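Local coordinates for protein NADH kinase POS5, mitochondrial (Saccharomyces cerevisiae, PDB 3AFO) that phosphorylates NADH and, with half the preference, NAD(+) at the expense of ATP, acting as an antioxidant factor and a key source of cellular NADPH, at residues Pro12-Arg17 / Glu108-Asn113; Pro141-Ala146 / Lys162-Glu167; Leu215-Asp220 / Ile259-Ile264; Ile284-Lys289 / Asn296-Leu301. All coordinates share one frame; numbering follows the deposited sequence.

Overall arrangement
Contacts 1 and 2 lie about the parallel sheet of the alpha/beta part, contacts 3 and 4 in the beta sandwich; contacts 1 and 3 are about 38 Å apart between centres. Contact 1 is only partly buried: beside its valine and isoleucine, a water joins a carboxylate to the backbone. The other three are buried and aliphatic or aromatic. Contact 2 packs a helix on a strand of the parallel sheet, whereas contacts 3 and 4 fill the space between two antiparallel sheets. These last two join the same two sheets; in one of them strands 213-219 and 282-286 are neighbours, and L215 CD2 packs 3.5 Å from I286 CD1.

Contact 1 of 4, residues Pro12-Arg17 / Glu108-Asn113; sequences PVNNLR and EQDIVN
The D110 carboxylate and the N14 side-chain amide run alongside each other, pointing the same way, with their planes 53° apart. N14 CB lies above one face of the carboxylate, toward OD2, 3.9 Å from that atom of D110. A water sits at the carboxylate's edge, near its plane: it donates to D110 OD2 over 2.7 Å and accepts from the backbone N of N14 over 2.8 Å, bridging the carboxylate to the loop backbone. Behind the water, V13 supplies the apolar half. Its CG1 sits between the backbone N and the carbonyl carbon (chi1 67°), which carries it over to D110 CB at 3.6 Å and to I111 CG1 at 4.1 Å. V13 belongs to a short 3-10 turn, residues 13-15, where the N of N15 bonds to the O of P12. This turn follows strand 8-12 and flanks helix 108-114, which leads into strand 117-122 of the parallel sheet in the alpha/beta N-terminal domain. I76 of strand 74-76 touches both V13 and I111, and V13 also pairs through its backbone with T105. Further along, R114 NE donates a hydrogen bond to L16 O, a second tie between loop and helix.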
# COMPACT_ATOMS: atom_id res chain seq x y z
N PRO A 12 25.84 45.19 15.06
CA PRO A 12 25.18 44.29 16.02
C PRO A 12 23.67 44.36 15.90
O PRO A 12 23.10 45.45 15.88
CB PRO A 12 25.62 44.85 17.38
CG PRO A 12 26.94 45.54 17.08
CD PRO A 12 26.73 46.15 15.73
N VAL A 13 23.02 43.20 15.81
CA VAL A 13 21.56 43.17 15.70
C VAL A 13 20.87 43.69 16.98
O VAL A 13 19.72 44.14 16.93
CB VAL A 13 21.02 41.76 15.26
CG1 VAL A 13 21.27 40.71 16.34
CG2 VAL A 13 19.56 41.84 14.89
N ASN A 14 21.56 43.64 18.11
CA ASN A 14 21.01 44.22 19.34
C ASN A 14 20.80 45.74 19.25
O ASN A 14 20.21 46.33 20.15
CB ASN A 14 21.83 43.85 20.58
CG ASN A 14 23.22 44.46 20.57
OD1 ASN A 14 23.42 45.58 20.10
ND2 ASN A 14 24.18 43.72 21.11
N ASN A 15 21.29 46.37 18.18
CA ASN A 15 20.99 47.78 17.89
C ASN A 15 19.53 47.98 17.47
O ASN A 15 19.05 49.11 17.43
CB ASN A 15 21.90 48.34 16.80
CG ASN A 15 23.35 48.46 17.23
OD1 ASN A 15 23.71 48.18 18.38
ND2 ASN A 15 24.20 48.88 16.30
N LEU A 16 18.85 46.88 17.13
CA LEU A 16 17.46 46.93 16.69
C LEU A 16 16.48 46.70 17.83
O LEU A 16 16.83 46.10 18.85
CB LEU A 16 17.21 45.92 15.56
CG LEU A 16 18.11 45.98 14.32
CD1 LEU A 16 17.72 44.91 13.30
CD2 LEU A 16 18.09 47.38 13.68
N ARG A 17 15.25 47.16 17.63
CA ARG A 17 14.16 47.05 18.59
C ARG A 17 13.59 45.64 18.63
O ARG A 17 13.66 44.92 17.64
CB ARG A 17 13.03 48.03 18.24
CG ARG A 17 13.46 49.47 17.94
CD ARG A 17 13.81 50.25 19.20
NE ARG A 17 12.65 50.51 20.05
CZ ARG A 17 12.50 51.62 20.77
NH1 ARG A 17 13.41 52.58 20.73
NH2 ARG A 17 11.42 51.77 21.53
N GLU A 108 22.01 33.74 17.59
CA GLU A 108 20.61 33.35 17.37
C GLU A 108 19.63 34.05 18.31
O GLU A 108 18.67 34.66 17.86
CB GLU A 108 20.41 31.82 17.47
CG GLU A 108 21.61 30.97 17.03
CD GLU A 108 21.23 29.72 16.24
OE1 GLU A 108 20.46 28.87 16.76
OE2 GLU A 108 21.72 29.57 15.10
N GLN A 109 19.90 33.97 19.62
CA GLN A 109 19.03 34.56 20.65
C GLN A 109 18.78 36.04 20.37
O GLN A 109 17.66 36.51 20.49
CB GLN A 109 19.63 34.40 22.05
CG GLN A 109 20.49 33.15 22.26
CD GLN A 109 21.93 33.33 21.79
OE1 GLN A 109 22.39 32.68 20.84
NE2 GLN A 109 22.67 34.22 22.47
N ASP A 110 19.84 36.75 19.98
CA ASP A 110 19.72 38.16 19.59
C ASP A 110 18.84 38.33 18.35
O ASP A 110 18.01 39.24 18.31
CB ASP A 110 21.12 38.76 19.34
CG ASP A 110 21.86 39.15 20.62
OD1 ASP A 110 21.63 38.53 21.69
OD2 ASP A 110 22.68 40.09 20.55
N ILE A 111 19.02 37.47 17.36
CA ILE A 111 18.24 37.55 16.12
C ILE A 111 16.77 37.21 16.38
O ILE A 111 15.87 37.94 15.97
CB ILE A 111 18.82 36.62 15.01
CG1 ILE A 111 20.19 37.13 14.56
CG2 ILE A 111 17.84 36.50 13.84
CD1 ILE A 111 20.84 36.31 13.46
N VAL A 112 16.56 36.11 17.10
CA VAL A 112 15.24 35.60 17.42
C VAL A 112 14.32 36.65 18.07
O VAL A 112 13.13 36.76 17.72
CB VAL A 112 15.37 34.32 18.31
CG1 VAL A 112 14.07 33.97 18.99
CG2 VAL A 112 15.87 33.15 17.46
N ASN A 113 14.88 37.43 18.99
CA ASN A 113 14.16 38.47 19.74
C ASN A 113 13.71 39.67 18.93
O ASN A 113 12.82 40.42 19.36
CB ASN A 113 15.03 38.99 20.89
CG ASN A 113 15.33 37.94 21.93
OD1 ASN A 113 16.38 37.98 22.58
ND2 ASN A 113 14.40 36.99 22.10
O HOH W 1 23.57 41.78 18.70

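Contact 2 of 4, residues Pro141-Ala146 / Lys162-Glu167; sequences PVLAFA and KKVFQE
L143 and V164 make the closest approach, CD1 of the leucine lying 3.6 Å from CG1 of the valine as the two side chains cross at a slant. With CG anti to the backbone N (chi1 -180°), the leucine stretches from the strand toward the helix and splits its methyls between two partners. The other branch, CD2, comes to the edge of the F165 ring, near the ring plane, at 4.2 Å from CD1 of that phenylalanine. V164 in turn is met by a second strand residue: the F145 ring offers its edge, with CE1 4.3 Å from V164 CB. The valine thus rests on both L143 and F145, the two residues of strand 142-146 that reach the helix. Strand and helix run nearly antiparallel (173°), their axes 10.6 Å apart, the packing of a helix on a parallel sheet in an alpha/beta domain. Helix 161-169 follows strand 156-157, the edge strand next to 142-146, and F156 from that strand touches L143, F145 and V164 alike. In the next shell, Y70 meets the F165 ring edge-to-face, while L66 of helix 53-69 and L117 of strand 117-122 also pack on F165. At the helix's later end E167 OE1 forms a salt bridge with R172. A 2-methyl-2,4-pentanediol molecule, probably from the crystallisation liquor, lies about 5 Å from the V164 side chain.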
# COMPACT_ATOMS: atom_id res chain seq x y z
N PRO A 141 5.99 35.56 11.09
CA PRO A 141 5.47 35.15 9.78
C PRO A 141 6.61 34.77 8.84
O PRO A 141 7.71 35.33 8.94
CB PRO A 141 4.77 36.41 9.28
CG PRO A 141 4.47 37.20 10.51
CD PRO A 141 5.51 36.89 11.49
N VAL A 142 6.34 33.81 7.95
CA VAL A 142 7.38 33.26 7.07
C VAL A 142 7.06 33.53 5.60
O VAL A 142 6.00 33.13 5.10
CB VAL A 142 7.55 31.73 7.28
CG1 VAL A 142 8.69 31.17 6.40
CG2 VAL A 142 7.83 31.41 8.75
N LEU A 143 7.98 34.21 4.93
CA LEU A 143 7.85 34.53 3.51
C LEU A 143 8.88 33.72 2.76
O LEU A 143 10.08 33.92 2.92
CB LEU A 143 8.08 36.04 3.25
CG LEU A 143 7.96 36.50 1.79
CD1 LEU A 143 6.66 36.05 1.15
CD2 LEU A 143 8.15 38.03 1.62
N ALA A 144 8.40 32.79 1.93
CA ALA A 144 9.25 31.75 1.39
C ALA A 144 9.35 31.85 -0.14
O ALA A 144 8.35 31.75 -0.85
CB ALA A 144 8.75 30.37 1.83
N PHE A 145 10.57 32.05 -0.63
CA PHE A 145 10.83 32.12 -2.07
C PHE A 145 11.63 30.92 -2.54
O PHE A 145 12.67 30.60 -1.97
CB PHE A 145 11.61 33.38 -2.44
CG PHE A 145 10.84 34.66 -2.23
CD1 PHE A 145 9.85 35.05 -3.12
CD2 PHE A 145 11.15 35.49 -1.15
CE1 PHE A 145 9.15 36.24 -2.93
CE2 PHE A 145 10.46 36.68 -0.96
CZ PHE A 145 9.45 37.06 -1.84
N ALA A 146 11.15 30.28 -3.60
CA ALA A 146 11.78 29.08 -4.16
C ALA A 146 12.92 29.42 -5.12
O ALA A 146 12.70 30.07 -6.15
CB ALA A 146 10.75 28.23 -4.86
N LYS A 162 9.40 41.63 -5.46
CA LYS A 162 8.98 43.03 -5.23
C LYS A 162 7.49 43.14 -4.93
O LYS A 162 7.09 43.73 -3.93
CB LYS A 162 9.35 43.95 -6.41
CG LYS A 162 10.85 44.02 -6.70
CD LYS A 162 11.23 45.32 -7.42
CE LYS A 162 10.97 45.26 -8.91
NZ LYS A 162 11.65 46.41 -9.61
N LYS A 163 6.67 42.54 -5.80
CA LYS A 163 5.21 42.57 -5.68
C LYS A 163 4.69 41.84 -4.43
O LYS A 163 3.74 42.29 -3.80
CB LYS A 163 4.58 42.00 -6.94
CG LYS A 163 5.51 41.11 -7.76
CD LYS A 163 6.69 41.90 -8.32
CE LYS A 163 6.19 43.11 -9.12
NZ LYS A 163 7.26 44.08 -9.45
N VAL A 164 5.33 40.72 -4.08
CA VAL A 164 4.93 39.93 -2.91
C VAL A 164 5.30 40.65 -1.62
O VAL A 164 4.46 40.81 -0.74
CB VAL A 164 5.52 38.49 -2.94
CG1 VAL A 164 5.22 37.74 -1.64
CG2 VAL A 164 4.96 37.71 -4.14
N PHE A 165 6.55 41.11 -1.52
CA PHE A 165 6.98 41.88 -0.34
C PHE A 165 6.12 43.14 -0.12
O PHE A 165 5.77 43.45 1.03
CB PHE A 165 8.48 42.23 -0.37
CG PHE A 165 8.96 42.87 0.90
CD1 PHE A 165 9.26 42.10 2.02
CD2 PHE A 165 9.07 44.26 1.00
CE1 PHE A 165 9.66 42.69 3.21
CE2 PHE A 165 9.48 44.86 2.18
CZ PHE A 165 9.78 44.08 3.29
N GLN A 166 5.79 43.82 -1.21
CA GLN A 166 4.87 44.97 -1.24
C GLN A 166 3.54 44.65 -0.53
O GLN A 166 3.08 45.41 0.32
CB GLN A 166 4.61 45.38 -2.70
CG GLN A 166 4.07 46.80 -2.92
CD GLN A 166 4.03 47.19 -4.40
OE1 GLN A 166 3.21 46.68 -5.17
NE2 GLN A 166 4.91 48.10 -4.80
N GLU A 167 2.95 43.52 -0.88
CA GLU A 167 1.66 43.07 -0.31
C GLU A 167 1.81 42.75 1.17
O GLU A 167 0.92 43.07 1.98
CB GLU A 167 1.11 41.84 -1.05
CG GLU A 167 0.70 42.11 -2.51
CD GLU A 167 -0.22 43.33 -2.66
OE1 GLU A 167 -1.30 43.36 -2.05
OE2 GLU A 167 0.16 44.27 -3.40

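Contact 3 of 4, residues Leu215-Asp220 / Ile259-Ile264; sequences LDIFID and ILMTPI
M261 runs straight out through chi1 179° and chi2 177°, then bends at chi3 (-71°), which turns its CE methyl back onto I217. The isoleucine, with CG1 beside the backbone N, presents its CG2 branch: CG2 of I217 lies 3.6 Å from M261 CE and 3.9 Å from M261 SD. The two side chains slide past one another in opposite senses, so the thioether end lies along the isoleucine's methyl branch. The same CE also reaches I219, at 4.3 Å from its CD1, and so fits against two residues of strand 213-219. The CA atoms of I217 and M261 are 10.2 Å apart, because the strands belong to two different antiparallel sheets. The methionine spans the inside of the beta sandwich of the C-terminal domain. I282, from the strand beside 213-219, also packs on M261, as do L274 and L276 of strand 274-277; L224 covers I217 and I219 from the neighbouring strand 222-228. The end of strand 213-219 borders a second subunit, whose I365 packs on I219 and whose K31 NZ forms a salt bridge with D220 OD2.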
# COMPACT_ATOMS: atom_id res chain seq x y z
N LEU A 215 10.81 -0.76 18.90
CA LEU A 215 10.23 0.43 19.52
C LEU A 215 8.87 0.14 20.14
O LEU A 215 7.98 -0.42 19.49
CB LEU A 215 10.06 1.55 18.50
CG LEU A 215 11.22 1.89 17.57
CD1 LEU A 215 10.72 2.94 16.58
CD2 LEU A 215 12.43 2.40 18.35
N ASP A 216 8.71 0.55 21.40
CA ASP A 216 7.46 0.39 22.12
C ASP A 216 6.73 1.71 22.15
O ASP A 216 7.25 2.72 22.66
CB ASP A 216 7.71 -0.14 23.53
CG ASP A 216 8.32 -1.54 23.52
OD1 ASP A 216 7.76 -2.43 22.85
OD2 ASP A 216 9.37 -1.73 24.16
N ILE A 217 5.52 1.70 21.60
CA ILE A 217 4.75 2.91 21.37
C ILE A 217 3.55 2.96 22.32
O ILE A 217 2.79 1.99 22.42
CB ILE A 217 4.25 2.98 19.90
CG1 ILE A 217 5.44 2.99 18.93
CG2 ILE A 217 3.38 4.22 19.69
CD1 ILE A 217 5.09 2.71 17.48
N PHE A 218 3.41 4.09 23.00
CA PHE A 218 2.32 4.30 23.94
C PHE A 218 1.56 5.54 23.54
O PHE A 218 2.16 6.58 23.25
CB PHE A 218 2.84 4.44 25.39
CG PHE A 218 3.68 3.26 25.88
CD1 PHE A 218 3.13 2.32 26.75
CD2 PHE A 218 5.00 3.12 25.48
CE1 PHE A 218 3.89 1.23 27.20
CE2 PHE A 218 5.78 2.03 25.93
CZ PHE A 218 5.22 1.09 26.79
N ILE A 219 0.23 5.44 23.52
CA ILE A 219 -0.62 6.59 23.24
C ILE A 219 -1.48 6.85 24.48
O ILE A 219 -2.11 5.94 25.00
CB ILE A 219 -1.51 6.36 21.99
CG1 ILE A 219 -0.62 6.21 20.74
CG2 ILE A 219 -2.47 7.53 21.79
CD1 ILE A 219 -1.32 5.58 19.53
N ASP A 220 -1.45 8.09 24.96
CA ASP A 220 -2.24 8.49 26.13
C ASP A 220 -2.01 7.54 27.32
O ASP A 220 -2.93 7.18 28.05
CB ASP A 220 -3.73 8.60 25.75
CG ASP A 220 -3.96 9.56 24.59
OD1 ASP A 220 -3.21 10.55 24.50
OD2 ASP A 220 -4.88 9.32 23.77
N ILE A 259 -1.97 14.27 14.29
CA ILE A 259 -0.59 13.84 14.27
C ILE A 259 -0.57 12.55 13.49
O ILE A 259 -1.36 11.64 13.77
CB ILE A 259 -0.05 13.57 15.70
CG1 ILE A 259 -0.19 14.82 16.58
CG2 ILE A 259 1.42 13.05 15.63
CD1 ILE A 259 0.16 14.60 18.07
N LEU A 260 0.33 12.45 12.52
CA LEU A 260 0.51 11.20 11.77
C LEU A 260 1.50 10.30 12.48
O LEU A 260 2.54 10.77 12.94
CB LEU A 260 1.02 11.47 10.34
CG LEU A 260 0.02 12.04 9.32
CD1 LEU A 260 -0.20 13.55 9.49
CD2 LEU A 260 0.47 11.73 7.90
N MET A 261 1.18 9.02 12.56
CA MET A 261 2.13 8.00 12.98
C MET A 261 2.32 7.02 11.83
O MET A 261 1.41 6.26 11.51
CB MET A 261 1.64 7.26 14.23
CG MET A 261 2.60 6.17 14.71
SD MET A 261 2.00 5.40 16.23
CE MET A 261 2.27 6.73 17.41
N THR A 262 3.50 7.04 11.21
CA THR A 262 3.72 6.25 9.99
C THR A 262 4.94 5.36 10.15
O THR A 262 6.03 5.87 10.42
CB THR A 262 3.93 7.18 8.75
OG1 THR A 262 2.83 8.09 8.64
CG2 THR A 262 4.08 6.36 7.44
N PRO A 263 4.78 4.03 9.98
CA PRO A 263 5.92 3.14 10.15
C PRO A 263 6.90 3.26 8.99
O PRO A 263 6.50 3.58 7.87
CB PRO A 263 5.29 1.74 10.18
CG PRO A 263 4.06 1.88 9.30
CD PRO A 263 3.56 3.30 9.57
N ILE A 264 8.18 3.05 9.27
CA ILE A 264 9.19 3.06 8.23
C ILE A 264 9.72 1.64 8.05
O ILE A 264 10.45 1.14 8.90
CB ILE A 264 10.37 4.04 8.53
CG1 ILE A 264 9.83 5.44 8.85
CG2 ILE A 264 11.35 4.09 7.33
CD1 ILE A 264 10.86 6.40 9.45

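Contact 4 of 4, residues Ile284-Lys289 / Asn296-Leu301; sequences IKIGSK and NSVVKL
I286 points from strand 282-286 toward V298 and V299, and its branches part at CB. CG2, anti to the backbone N, does most of the touching: it is 3.8 Å from V298 CG2 and 3.7 Å from V299 CG2. CG1 turns beside the backbone N (chi1 -48°) and carries CD1, which still grazes V299 CG2 at 4.2 Å. V299 has two conformers, so its distances to I286 hold for one of them. In that one I286 and V299 meet tip to tip, whereas V298 slips past the isoleucine in the opposite direction. Two successive valines can face the same way because V298 and V299 form a classic beta bulge, both set opposite L311 of strand 306-311. The contact is wholly apolar, with all three side chains buried. The V298 side chain is about 12 Å from a bound NADH, its V313 and K293 neighbours coming from loops. On the strand side, I286 sits over L215 of strand 213-219, to which its own strand is paired; V299 rests on T213 of that strand and on L204 of strand 201-205, the partner of strand 299-303 in the opposing sheet.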
# COMPACT_ATOMS: atom_id res chain seq x y z
N ILE A 284 7.46 6.99 22.95
CA ILE A 284 8.16 5.89 22.29
C ILE A 284 9.46 5.54 23.04
O ILE A 284 10.35 6.39 23.19
CB ILE A 284 8.43 6.18 20.78
CG1 ILE A 284 7.11 6.47 20.05
CG2 ILE A 284 9.20 5.01 20.13
CD1 ILE A 284 7.26 6.80 18.56
N LYS A 285 9.54 4.31 23.54
CA LYS A 285 10.71 3.83 24.25
C LYS A 285 11.52 2.88 23.36
O LYS A 285 10.95 1.99 22.70
CB LYS A 285 10.28 3.11 25.52
CG LYS A 285 11.43 2.76 26.48
CD LYS A 285 10.85 2.18 27.78
CE LYS A 285 11.94 1.90 28.81
NZ LYS A 285 11.36 1.21 30.01
N ILE A 286 12.83 3.08 23.33
CA ILE A 286 13.74 2.24 22.56
C ILE A 286 13.93 0.92 23.31
O ILE A 286 14.48 0.90 24.42
CB ILE A 286 15.13 2.93 22.36
CG1 ILE A 286 14.97 4.38 21.86
CG2 ILE A 286 16.03 2.11 21.44
CD1 ILE A 286 14.14 4.56 20.55
N GLY A 287 13.45 -0.17 22.71
CA GLY A 287 13.58 -1.50 23.31
C GLY A 287 14.64 -2.34 22.61
O GLY A 287 15.43 -1.83 21.83
N SER A 288 14.64 -3.63 22.90
CA SER A 288 15.51 -4.59 22.22
C SER A 288 14.87 -5.96 22.33
O SER A 288 13.89 -6.13 23.05
CB SER A 288 16.90 -4.60 22.86
OG SER A 288 16.84 -5.01 24.21
N LYS A 289 15.40 -6.93 21.59
CA LYS A 289 15.00 -8.34 21.75
C LYS A 289 15.94 -9.06 22.72
O LYS A 289 17.11 -8.69 22.83
CB LYS A 289 14.91 -9.07 20.40
CG LYS A 289 15.54 -8.33 19.21
CD LYS A 289 17.05 -8.47 19.17
CE LYS A 289 17.70 -7.20 18.65
NZ LYS A 289 17.70 -6.10 19.68
N ASN A 296 23.77 0.17 22.41
CA ASN A 296 24.05 1.60 22.23
C ASN A 296 23.99 2.03 20.77
O ASN A 296 24.29 1.23 19.88
CB ASN A 296 25.40 1.97 22.86
CG ASN A 296 25.30 2.32 24.34
OD1 ASN A 296 25.91 3.28 24.81
ND2 ASN A 296 24.51 1.54 25.09
N SER A 297 23.61 3.28 20.54
CA SER A 297 23.52 3.86 19.19
C SER A 297 22.67 3.02 18.24
O SER A 297 22.92 2.98 17.04
CB SER A 297 24.93 4.07 18.59
OG SER A 297 25.67 5.01 19.34
N VAL A 298 21.67 2.35 18.79
CA VAL A 298 20.86 1.43 18.00
C VAL A 298 19.83 2.16 17.12
O VAL A 298 19.34 1.59 16.13
CB VAL A 298 20.19 0.31 18.86
CG1 VAL A 298 21.26 -0.56 19.50
CG2 VAL A 298 19.26 0.91 19.94
N VAL A 299 19.54 3.41 17.48
CA VAL A 299 18.56 4.23 16.76
C VAL A 299 19.00 5.69 16.66
O VAL A 299 19.52 6.26 17.62
CB VAL A 299 17.19 4.21 17.46
CG1 VAL A 299 16.13 4.75 16.52
CG2 VAL A 299 16.83 2.80 17.91
N LYS A 300 18.76 6.30 15.51
CA LYS A 300 19.03 7.72 15.34
C LYS A 300 17.73 8.50 15.51
O LYS A 300 16.68 8.05 15.06
CB LYS A 300 19.65 8.00 13.96
CG LYS A 300 20.33 9.37 13.86
CD LYS A 300 20.91 9.63 12.46
CE LYS A 300 22.04 8.67 12.10
NZ LYS A 300 23.22 8.76 13.02
N LEU A 301 17.81 9.65 16.17
CA LEU A 301 16.68 10.56 16.27
C LEU A 301 16.92 11.77 15.37
O LEU A 301 17.96 12.46 15.49
CB LEU A 301 16.49 11.00 17.73
CG LEU A 301 15.47 12.12 17.97
CD1 LEU A 301 14.03 11.70 17.68
CD2 LEU A 301 15.59 12.66 19.41